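Local coordinates for uncharacterized conserved protein (Vibrio parahaemolyticus, PDB 3MUQ) that is of unknown function but, as a probably exported member of the periplasmic binding protein superfamily, may bind a small ligand between two lobes, at residues E102-V107 against E192-P197; G133-T138 against G145-V150. All coordinates share one frame; numbering follows the deposited sequence.

Interaction 1. Residues E102-V107 against E192-P197; sequences ESVLDV and EKLFNP
V104 and L194 make the apolar part of this contact, methyl against methyl: V104 CG2 stands 4.0 Å from L194 CD2, and the two side chains cross obliquely. The placement follows from the valine rotamer. CG2 lies anti to the backbone N, which carries it forward to L194, whereas CG1 turns to the K193 side and comes within 4.3 Å of K193 CB. F188 of strand 185-188 covers both side chains and F134 packs on L194; V104 and L194 are both buried.

A second apolar touch uses the aliphatic part of a lysine. The K193 chain bends at chi3 and chi4 and passes L105 at about a right angle, with CE 4.1 Å from L105 CG. Its methylene, not its amine, meets the leucine.

No hydrogen bond crosses between the two segments. S103 is the N-cap of helix 104-113: D106 N donates to S103 OG at 3.0 Å, nearly straight at 166°. The carboxylate of D191 accepts from V104 N through OD2 and from K193 N through OD1.

With 176 Å² buried, the direct contact is apolar, through methyl and methylene groups, while D191, bonded to a backbone N of each segment, links the helix start to the turn before strand 195-203.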
ATOM      1  N   GLU A 102     -27.360   8.012   9.856  1.00 55.33           N
ATOM      2  CA  GLU A 102     -26.415   9.074   9.524  1.00 58.70           C
ATOM      3  C   GLU A 102     -24.979   8.707   9.847  1.00 52.35           C
ATOM      4  O   GLU A 102     -24.079   8.948   9.045  1.00 56.80           O
ATOM      5  CB  GLU A 102     -26.778  10.361  10.258  1.00 71.12           C
ATOM      6  CG  GLU A 102     -28.044  11.025   9.765  1.00 85.97           C
ATOM      7  CD  GLU A 102     -28.496  12.143  10.684  1.00 96.12           C
ATOM      8  OE1 GLU A 102     -29.316  11.871  11.590  1.00 99.45           O
ATOM      9  OE2 GLU A 102     -28.026  13.290  10.505  1.00 98.02           O
ATOM     10  N   SER A 103     -24.762   8.147  11.032  1.00 42.37           N
ATOM     11  CA  SER A 103     -23.418   7.784  11.455  1.00 37.06           C
ATOM     12  C   SER A 103     -23.338   6.294  11.728  1.00 35.77           C
ATOM     13  O   SER A 103     -24.362   5.631  11.871  1.00 33.97           O
ATOM     14  CB  SER A 103     -23.012   8.563  12.702  1.00 40.94           C
ATOM     15  OG  SER A 103     -23.706   8.097  13.843  1.00 47.28           O
ATOM     16  N   VAL A 104     -22.122   5.765  11.792  1.00 31.26           N
ATOM     17  CA  VAL A 104     -21.947   4.360  12.095  1.00 27.05           C
ATOM     18  C   VAL A 104     -22.250   4.135  13.580  1.00 29.22           C
ATOM     19  O   VAL A 104     -22.645   3.036  13.991  1.00 25.45           O
ATOM     20  CB  VAL A 104     -20.528   3.855  11.722  1.00 35.72           C
ATOM     21  CG1 VAL A 104     -19.466   4.572  12.528  1.00 32.06           C
ATOM     22  CG2 VAL A 104     -20.426   2.355  11.921  1.00 33.25           C
ATOM     23  N   LEU A 105     -22.094   5.177  14.393  1.00 29.13           N
ATOM     24  CA  LEU A 105     -22.434   5.035  15.806  1.00 28.89           C
ATOM     25  C   LEU A 105     -23.955   4.869  15.985  1.00 29.22           C
ATOM     26  O   LEU A 105     -24.398   4.072  16.806  1.00 28.13           O
ATOM     27  CB  LEU A 105     -21.875   6.189  16.643  1.00 29.08           C
ATOM     28  CG  LEU A 105     -20.357   6.397  16.619  1.00 30.28           C
ATOM     29  CD1 LEU A 105     -19.982   7.410  17.678  1.00 35.85           C
ATOM     30  CD2 LEU A 105     -19.583   5.104  16.850  1.00 27.07           C
ATOM     31  N   ASP A 106     -24.749   5.596  15.198  1.00 23.86           N
ATOM     32  CA  ASP A 106     -26.191   5.353  15.155  1.00 24.92           C
ATOM     33  C   ASP A 106     -26.498   3.913  14.733  1.00 26.08           C
ATOM     34  O   ASP A 106     -27.388   3.254  15.292  1.00 29.43           O
ATOM     35  CB  ASP A 106     -26.886   6.325  14.197  1.00 29.73           C
ATOM     36  CG  ASP A 106     -26.889   7.751  14.717  1.00 42.50           C
ATOM     37  OD1 ASP A 106     -26.681   7.935  15.941  1.00 39.93           O
ATOM     38  OD2 ASP A 106     -27.094   8.684  13.905  1.00 46.54           O
ATOM     39  N   VAL A 107     -25.762   3.426  13.744  1.00 17.51           N
ATOM     40  CA  VAL A 107     -25.953   2.062  13.277  1.00 17.43           C
ATOM     41  C   VAL A 107     -25.702   1.049  14.405  1.00 17.90           C
ATOM     42  O   VAL A 107     -26.530   0.169  14.655  1.00 22.76           O
ATOM     43  CB  VAL A 107     -25.086   1.734  12.030  1.00 22.48           C
ATOM     44  CG1 VAL A 107     -25.183   0.265  11.708  1.00 18.94           C
ATOM     45  CG2 VAL A 107     -25.532   2.581  10.815  1.00 18.71           C
ATOM     46  N   GLU A 192     -17.090   8.811   7.734  1.00 44.28           N
ATOM     47  CA  GLU A 192     -15.659   9.024   7.597  1.00 50.71           C
ATOM     48  C   GLU A 192     -14.859   8.200   8.594  1.00 38.87           C
ATOM     49  O   GLU A 192     -13.660   8.003   8.426  1.00 39.32           O
ATOM     50  CB  GLU A 192     -15.319  10.516   7.705  1.00 63.95           C
ATOM     51  CG  GLU A 192     -15.824  11.319   6.507  1.00 78.69           C
ATOM     52  CD  GLU A 192     -15.324  12.758   6.476  1.00 89.48           C
ATOM     53  OE1 GLU A 192     -15.532  13.492   7.468  1.00 92.72           O
ATOM     54  OE2 GLU A 192     -14.734  13.157   5.445  1.00 92.31           O
ATOM     55  N   LYS A 193     -15.524   7.709   9.627  1.00 28.61           N
ATOM     56  CA  LYS A 193     -14.871   6.806  10.563  1.00 28.53           C
ATOM     57  C   LYS A 193     -14.554   5.455   9.914  1.00 17.06           C
ATOM     58  O   LYS A 193     -13.698   4.717  10.403  1.00 26.02           O
ATOM     59  CB  LYS A 193     -15.736   6.581  11.799  1.00 33.04           C
ATOM     60  CG  LYS A 193     -16.069   7.840  12.572  1.00 38.54           C
ATOM     61  CD  LYS A 193     -16.315   7.504  14.029  1.00 40.26           C
ATOM     62  CE  LYS A 193     -17.427   8.347  14.607  1.00 49.40           C
ATOM     63  NZ  LYS A 193     -17.238   9.790  14.323  1.00 54.24           N
ATOM     64  N   LEU A 194     -15.247   5.142   8.821  1.00 18.31           N
ATOM     65  CA  LEU A 194     -15.125   3.833   8.169  1.00 23.75           C
ATOM     66  C   LEU A 194     -13.988   3.793   7.144  1.00 23.13           C
ATOM     67  O   LEU A 194     -13.590   2.723   6.679  1.00 22.72           O
ATOM     68  CB  LEU A 194     -16.457   3.428   7.517  1.00 18.15           C
ATOM     69  CG  LEU A 194     -17.631   3.142   8.476  1.00 21.62           C
ATOM     70  CD1 LEU A 194     -18.910   2.785   7.708  1.00 19.60           C
ATOM     71  CD2 LEU A 194     -17.298   2.032   9.457  1.00 18.50           C
ATOM     72  N   PHE A 195     -13.469   4.966   6.797  1.00 20.56           N
ATOM     73  CA  PHE A 195     -12.399   5.055   5.816  1.00 19.12           C
ATOM     74  C   PHE A 195     -11.207   5.843   6.365  1.00 22.02           C
ATOM     75  O   PHE A 195     -11.285   7.043   6.616  1.00 18.50           O
ATOM     76  CB  PHE A 195     -12.915   5.665   4.508  1.00 24.81           C
ATOM     77  CG  PHE A 195     -11.950   5.533   3.363  1.00 27.39           C
ATOM     78  CD1 PHE A 195     -11.876   4.356   2.634  1.00 25.15           C
ATOM     79  CD2 PHE A 195     -11.101   6.581   3.028  1.00 25.76           C
ATOM     80  CE1 PHE A 195     -10.975   4.221   1.574  1.00 29.00           C
ATOM     81  CE2 PHE A 195     -10.206   6.452   1.963  1.00 26.80           C
ATOM     82  CZ  PHE A 195     -10.145   5.273   1.242  1.00 27.52           C
ATOM     83  N   ASN A 196     -10.097   5.154   6.554  1.00 25.04           N
ATOM     84  CA  ASN A 196      -8.920   5.768   7.145  1.00 26.03           C
ATOM     85  C   ASN A 196      -7.649   5.501   6.364  1.00 16.77           C
ATOM     86  O   ASN A 196      -7.066   4.426   6.462  1.00 21.98           O
ATOM     87  CB  ASN A 196      -8.738   5.303   8.587  1.00 36.95           C
ATOM     88  CG  ASN A 196      -9.738   5.936   9.519  1.00 48.95           C
ATOM     89  OD1 ASN A 196      -9.607   7.109   9.882  1.00 54.42           O
ATOM     90  ND2 ASN A 196     -10.760   5.171   9.900  1.00 44.73           N
ATOM     91  N   PRO A 197      -7.208   6.498   5.598  1.00 16.75           N
ATOM     92  CA  PRO A 197      -5.889   6.480   4.963  1.00 19.23           C
ATOM     93  C   PRO A 197      -4.818   6.770   6.023  1.00 24.31           C
ATOM     94  O   PRO A 197      -4.947   7.756   6.760  1.00 19.75           O
ATOM     95  CB  PRO A 197      -5.951   7.669   3.996  1.00 21.76           C
ATOM     96  CG  PRO A 197      -7.290   8.360   4.243  1.00 26.83           C
ATOM     97  CD  PRO A 197      -7.851   7.819   5.509  1.00 19.57           C
TER

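Interaction 2. Residues G133-T138 against G145-V150; sequences GFWAQT and GGYRSV
W135 and Y147 form the whole of this contact, ring against ring, with their side chains running past each other in opposite directions. The closest atoms are W135 NE1 and Y147 CE1, 3.7 Å apart; W135 CE2 follows at 4.2 Å from the same Y147 CE1. The five-membered ring of W135 and the tyrosine ring are nearly perpendicular, at 85°, with centroids 5.6 Å apart, and each ring is approached obliquely.

Two different first torsions bring the rings together. The indole leaves helix 126-138 with CG anti to its own carbonyl carbon (chi1 -72°), while the phenol is extended from the strand, CG opposite the backbone N (chi1 -173°). Both side chains point across the gap, and their combined length spans the 11.8 Å between W135 CA and Y147 CA.

Strand 118-120, helix 126-138 and strand 147-149 make a beta-alpha-beta unit whose two strands are parallel neighbours, and the aromatic pair joins its helix to its second strand. On the helix, one turn before W135, E131 receives both polar ends: W135 NE1 and Y147 OH each hydrogen-bond to its OE2. The shared acceptor ties the polar atoms of the two side chains to one oxygen, and two donors on that oxygen would probably favour the ionised carboxylate.

P142, in the connection between helix and strand, touches both rings. F108 meets the indole, and F144 packs edge-to-face with the tyrosine. Near the helix end, T138 OG1 bonds back to W135 O at 2.7 Å and also hydrogen-bonds with I140 N.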
ATOM      1  N   GLY A 133     -13.828  -0.481  19.291  1.00 33.70           N
ATOM      2  CA  GLY A 133     -13.710   0.953  19.450  1.00 34.66           C
ATOM      3  C   GLY A 133     -15.041   1.646  19.237  1.00 35.81           C
ATOM      4  O   GLY A 133     -15.393   2.563  19.971  1.00 38.26           O
ATOM      5  N   PHE A 134     -15.786   1.217  18.226  1.00 31.96           N
ATOM      6  CA  PHE A 134     -17.073   1.835  17.957  1.00 31.42           C
ATOM      7  C   PHE A 134     -18.038   1.556  19.098  1.00 29.65           C
ATOM      8  O   PHE A 134     -18.742   2.453  19.541  1.00 33.56           O
ATOM      9  CB  PHE A 134     -17.660   1.353  16.633  1.00 34.23           C
ATOM     10  CG  PHE A 134     -16.911   1.829  15.424  1.00 36.03           C
ATOM     11  CD1 PHE A 134     -16.268   3.057  15.428  1.00 36.78           C
ATOM     12  CD2 PHE A 134     -16.865   1.058  14.272  1.00 32.62           C
ATOM     13  CE1 PHE A 134     -15.586   3.503  14.314  1.00 41.31           C
ATOM     14  CE2 PHE A 134     -16.178   1.494  13.151  1.00 38.81           C
ATOM     15  CZ  PHE A 134     -15.540   2.721  13.171  1.00 43.39           C
ATOM     16  N   TRP A 135     -18.073   0.318  19.581  1.00 31.78           N
ATOM     17  CA  TRP A 135     -18.919   0.022  20.730  1.00 31.93           C
ATOM     18  C   TRP A 135     -18.547   0.942  21.882  1.00 34.05           C
ATOM     19  O   TRP A 135     -19.422   1.515  22.522  1.00 34.59           O
ATOM     20  CB  TRP A 135     -18.837  -1.450  21.170  1.00 29.30           C
ATOM     21  CG  TRP A 135     -19.508  -2.416  20.220  1.00 27.95           C
ATOM     22  CD1 TRP A 135     -18.920  -3.457  19.573  1.00 27.60           C
ATOM     23  CD2 TRP A 135     -20.880  -2.410  19.795  1.00 29.16           C
ATOM     24  NE1 TRP A 135     -19.828  -4.109  18.770  1.00 24.28           N
ATOM     25  CE2 TRP A 135     -21.043  -3.490  18.893  1.00 26.62           C
ATOM     26  CE3 TRP A 135     -21.983  -1.600  20.086  1.00 28.53           C
ATOM     27  CZ2 TRP A 135     -22.260  -3.778  18.283  1.00 23.51           C
ATOM     28  CZ3 TRP A 135     -23.194  -1.894  19.489  1.00 26.25           C
ATOM     29  CH2 TRP A 135     -23.323  -2.966  18.590  1.00 24.40           C
ATOM     30  N   ALA A 136     -17.252   1.094  22.141  1.00 38.84           N
ATOM     31  CA  ALA A 136     -16.807   1.960  23.237  1.00 40.33           C
ATOM     32  C   ALA A 136     -17.305   3.394  23.036  1.00 38.61           C
ATOM     33  O   ALA A 136     -17.783   4.023  23.973  1.00 41.78           O
ATOM     34  CB  ALA A 136     -15.291   1.928  23.390  1.00 35.31           C
ATOM     35  N   GLN A 137     -17.222   3.895  21.808  1.00 35.09           N
ATOM     36  CA  GLN A 137     -17.714   5.240  21.512  1.00 35.66           C
ATOM     37  C   GLN A 137     -19.221   5.387  21.687  1.00 44.69           C
ATOM     38  O   GLN A 137     -19.696   6.462  22.034  1.00 49.19           O
ATOM     39  CB  GLN A 137     -17.327   5.663  20.104  1.00 32.66           C
ATOM     40  CG  GLN A 137     -15.844   5.925  19.938  1.00 37.34           C
ATOM     41  CD  GLN A 137     -15.460   6.101  18.490  1.00 45.81           C
ATOM     42  OE1 GLN A 137     -15.954   7.003  17.811  1.00 46.34           O
ATOM     43  NE2 GLN A 137     -14.580   5.227  17.998  1.00 48.49           N
ATOM     44  N   THR A 138     -19.975   4.322  21.428  1.00 41.87           N
ATOM     45  CA  THR A 138     -21.428   4.381  21.591  1.00 42.95           C
ATOM     46  C   THR A 138     -21.792   4.288  23.057  1.00 42.36           C
ATOM     47  O   THR A 138     -22.930   4.551  23.436  1.00 45.30           O
ATOM     48  CB  THR A 138     -22.164   3.258  20.828  1.00 39.42           C
ATOM     49  OG1 THR A 138     -21.831   1.977  21.393  1.00 34.77           O
ATOM     50  CG2 THR A 138     -21.817   3.300  19.338  1.00 34.01           C
ATOM     51  N   GLY A 145     -28.516  -9.915  23.447  1.00 23.69           N
ATOM     52  CA  GLY A 145     -28.745 -11.278  23.000  1.00 23.24           C
ATOM     53  C   GLY A 145     -28.234 -11.554  21.596  1.00 25.42           C
ATOM     54  O   GLY A 145     -27.538 -12.549  21.369  1.00 28.51           O
ATOM     55  N   GLY A 146     -28.572 -10.683  20.645  1.00 15.96           N
ATOM     56  CA  GLY A 146     -28.171 -10.915  19.262  1.00 23.46           C
ATOM     57  C   GLY A 146     -26.671 -10.944  18.984  1.00 26.08           C
ATOM     58  O   GLY A 146     -26.236 -11.399  17.918  1.00 26.26           O
ATOM     59  N   TYR A 147     -25.872 -10.484  19.945  1.00 22.19           N
ATOM     60  CA  TYR A 147     -24.440 -10.319  19.733  1.00 20.73           C
ATOM     61  C   TYR A 147     -23.670 -11.627  19.839  1.00 24.38           C
ATOM     62  O   TYR A 147     -23.697 -12.278  20.877  1.00 30.35           O
ATOM     63  CB  TYR A 147     -23.864  -9.294  20.708  1.00 23.35           C
ATOM     64  CG  TYR A 147     -22.412  -8.935  20.439  1.00 25.00           C
ATOM     65  CD1 TYR A 147     -22.071  -8.002  19.466  1.00 21.20           C
ATOM     66  CD2 TYR A 147     -21.386  -9.521  21.167  1.00 24.72           C
ATOM     67  CE1 TYR A 147     -20.742  -7.671  19.218  1.00 22.53           C
ATOM     68  CE2 TYR A 147     -20.060  -9.197  20.920  1.00 24.68           C
ATOM     69  CZ  TYR A 147     -19.742  -8.272  19.953  1.00 25.77           C
ATOM     70  OH  TYR A 147     -18.411  -7.948  19.726  1.00 29.65           O
ATOM     71  N   ARG A 148     -22.977 -12.000  18.762  1.00 19.96           N
ATOM     72  CA  ARG A 148     -22.234 -13.260  18.727  1.00 20.16           C
ATOM     73  C   ARG A 148     -20.771 -13.072  18.321  1.00 24.82           C
ATOM     74  O   ARG A 148     -20.474 -12.640  17.210  1.00 29.74           O
ATOM     75  CB  ARG A 148     -22.916 -14.245  17.779  1.00 25.46           C
ATOM     76  CG  ARG A 148     -24.282 -14.680  18.259  1.00 43.49           C
ATOM     77  CD  ARG A 148     -24.915 -15.650  17.292  1.00 56.17           C
ATOM     78  NE  ARG A 148     -24.396 -17.009  17.428  1.00 58.71           N
ATOM     79  CZ  ARG A 148     -25.053 -18.000  18.021  1.00 57.45           C
ATOM     80  NH1 ARG A 148     -26.253 -17.781  18.539  1.00 59.75           N
ATOM     81  NH2 ARG A 148     -24.515 -19.209  18.096  1.00 53.16           N
ATOM     82  N   SER A 149     -19.874 -13.424  19.231  1.00 24.76           N
ATOM     83  CA  SER A 149     -18.436 -13.289  19.054  1.00 29.40           C
ATOM     84  C   SER A 149     -17.874 -14.673  18.735  1.00 29.51           C
ATOM     85  O   SER A 149     -17.680 -15.487  19.634  1.00 33.81           O
ATOM     86  CB  SER A 149     -17.824 -12.739  20.352  1.00 29.62           C
ATOM     87  OG  SER A 149     -16.455 -12.408  20.197  1.00 32.63           O
ATOM     88  N   VAL A 150     -17.625 -14.939  17.454  1.00 25.52           N
ATOM     89  CA  VAL A 150     -17.370 -16.303  16.995  1.00 27.51           C
ATOM     90  C   VAL A 150     -15.925 -16.773  17.135  1.00 31.92           C
ATOM     91  O   VAL A 150     -15.665 -17.974  17.113  1.00 36.53           O
ATOM     92  CB  VAL A 150     -17.822 -16.521  15.527  1.00 37.53           C
ATOM     93  CG1 VAL A 150     -19.338 -16.515  15.430  1.00 35.29           C
ATOM     94  CG2 VAL A 150     -17.183 -15.477  14.581  1.00 30.29           C
TER

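How the interactions relate
All four segments belong to the PBP superfamily region of the chain, and the centres of the two contacts are about 15 Å apart. Along the chain the order is 102-107, 133-138, 145-150, 192-197, so interaction 2 falls wholly between the two halves of interaction 1. Helix 126-138 is the common element: it supplies one side of interaction 2 and also packs on interaction 1, where L105 O lies 3.7 Å from T138 CG2 and K193 CE 3.8 Å from Q137 OE1. Its residues reach both helix 104-113 with the turn before strand 195-203, and strand 147-149. The helix is thus in contact with the turn leading into the large mixed sheet and with the small parallel sheet.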